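Local atomic coordinates of probable transcriptional regulator (Vibrio vulnificus, PDB entry 4GHJ), a protein that probably binds DNA through a helix-turn-helix domain of the XRE family and so regulates transcription. Residues L46-T51 / M84-T89. Residues are numbered along the deposited sequence; the frame is centred on the assembly and turned at random. Where two conformers were deposited one is given.
Sequences LNRDLT and MALDLT
Arg-48 reaches from the end of helix 30-47 to the end of helix 76-85, joining two Schellman motifs of an XRE-like helix-turn-helix domain. Past each helix end an aspartate of positive phi, Asp-49 (phi 61°) and Asp-87, marks the motif, and these paired C-terminal ends illustrate how carbonyls left over there can be used by a neighbouring side chain. The polar links all start from the guanidinium. Its NE gives a weak, bent hydrogen bond to Leu-86 O (3.1 Å, 125° at the hydrogen). NH2 donates to a water at the guanidinium edge, which in turn donates a hydrogen bond to Asp-87 O (2.8 Å), while NH1 turns back to Ala-44 O in the last turn of helix 30-47. Three backbone carbonyls thus help fix the group's rotation, one of them through water. Apolar contacts flank these bonds. The stretched-out aliphatic part of Arg-48 crosses Leu-86 nearly at right angles, Arg-48 CD lying 3.9 Å from Leu-86 CD2. Leu-50 and Leu-86 run antiparallel alongside one another, Leu-50 CD1 3.7 Å from Leu-86 CD2, and both rest on Val-55 of helix 52-59. Over one guanidinium face sits Leu-88, its CD1 3.7 Å above the centre of the plane.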
# COMPACT_ATOMS: atom_id res chain seq x y z
N LEU B 46 -7.59 9.48 14.04
CA LEU B 46 -8.31 9.81 15.28
C LEU B 46 -7.33 10.10 16.42
O LEU B 46 -7.54 11.02 17.20
CB LEU B 46 -9.27 8.67 15.66
CG LEU B 46 -10.46 8.44 14.71
CD1 LEU B 46 -11.33 7.23 15.21
CD2 LEU B 46 -11.33 9.69 14.58
N ASN B 47 -6.24 9.34 16.47
CA ASN B 47 -5.20 9.56 17.46
C ASN B 47 -4.51 10.92 17.30
O ASN B 47 -3.93 11.44 18.24
CB ASN B 47 -4.18 8.42 17.44
CG ASN B 47 -4.77 7.12 17.96
OD1 ASN B 47 -5.79 7.12 18.64
ND2 ASN B 47 -4.12 5.99 17.64
N ARG B 48 -4.62 11.51 16.11
CA ARG B 48 -4.03 12.82 15.83
C ARG B 48 -5.08 13.95 15.91
O ARG B 48 -4.76 15.10 15.63
CB ARG B 48 -3.36 12.79 14.45
CG ARG B 48 -2.06 11.99 14.51
CD ARG B 48 -1.59 11.43 13.18
NE ARG B 48 -0.32 10.77 13.41
CZ ARG B 48 -0.20 9.58 13.99
NH1 ARG B 48 -1.27 8.88 14.36
NH2 ARG B 48 1.00 9.09 14.20
N ASP B 49 -6.30 13.58 16.30
CA ASP B 49 -7.43 14.51 16.41
C ASP B 49 -7.80 15.17 15.10
O ASP B 49 -8.16 16.35 15.07
CB ASP B 49 -7.16 15.56 17.48
CG ASP B 49 -7.28 15.00 18.87
OD1 ASP B 49 -8.00 13.99 19.03
OD2 ASP B 49 -6.67 15.57 19.80
N LEU B 50 -7.71 14.42 14.01
CA LEU B 50 -8.02 14.95 12.69
C LEU B 50 -9.33 14.40 12.17
O LEU B 50 -9.70 13.28 12.51
CB LEU B 50 -6.90 14.61 11.71
CG LEU B 50 -5.58 15.38 11.81
CD1 LEU B 50 -4.48 14.73 10.97
CD2 LEU B 50 -5.77 16.85 11.39
N THR B 51 -10.05 15.20 11.39
CA THR B 51 -11.26 14.71 10.73
C THR B 51 -10.88 14.21 9.31
O THR B 51 -9.79 14.51 8.82
CB THR B 51 -12.29 15.82 10.57
OG1 THR B 51 -11.77 16.82 9.69
CG2 THR B 51 -12.65 16.44 11.93
N MSE B 84 1.47 10.82 4.49
CA MSE B 84 2.22 12.08 4.54
C MSE B 84 1.44 13.15 5.34
O MSE B 84 2.01 13.88 6.14
CB MSE B 84 2.51 12.58 3.12
CG MSE B 84 3.49 11.68 2.33
SE MSE B 84 3.61 12.18 0.45
CE MSE B 84 4.23 14.02 0.67
N ALA B 85 0.12 13.21 5.12
CA ALA B 85 -0.76 14.14 5.86
C ALA B 85 -0.76 13.83 7.37
O ALA B 85 -0.88 14.72 8.15
CB ALA B 85 -2.19 14.10 5.29
N LEU B 86 -0.61 12.56 7.75
CA LEU B 86 -0.56 12.15 9.15
C LEU B 86 0.88 12.13 9.73
O LEU B 86 1.08 11.73 10.87
CB LEU B 86 -1.18 10.75 9.28
CG LEU B 86 -2.63 10.60 8.84
CD1 LEU B 86 -3.05 9.13 8.83
CD2 LEU B 86 -3.53 11.41 9.76
N ASP B 87 1.86 12.55 8.93
CA ASP B 87 3.27 12.53 9.32
C ASP B 87 3.67 11.08 9.68
O ASP B 87 4.28 10.83 10.73
CB ASP B 87 3.55 13.49 10.49
CG ASP B 87 5.03 13.71 10.72
OD1 ASP B 87 5.84 13.54 9.77
OD2 ASP B 87 5.39 14.06 11.86
N LEU B 88 3.28 10.15 8.82
CA LEU B 88 3.57 8.71 8.99
C LEU B 88 4.21 8.12 7.72
O LEU B 88 4.20 6.91 7.51
CB LEU B 88 2.27 7.96 9.32
CG LEU B 88 1.70 8.12 10.73
CD1 LEU B 88 0.35 7.41 10.89
CD2 LEU B 88 2.70 7.58 11.75
N THR B 89 4.79 8.98 6.88
CA THR B 89 5.37 8.54 5.60
C THR B 89 6.34 7.35 5.73
O THR B 89 6.27 6.42 4.93
CB THR B 89 6.08 9.70 4.87
OG1 THR B 89 5.30 10.89 4.97
CG2 THR B 89 6.35 9.34 3.38
O HOH W 1 3.11 10.99 13.22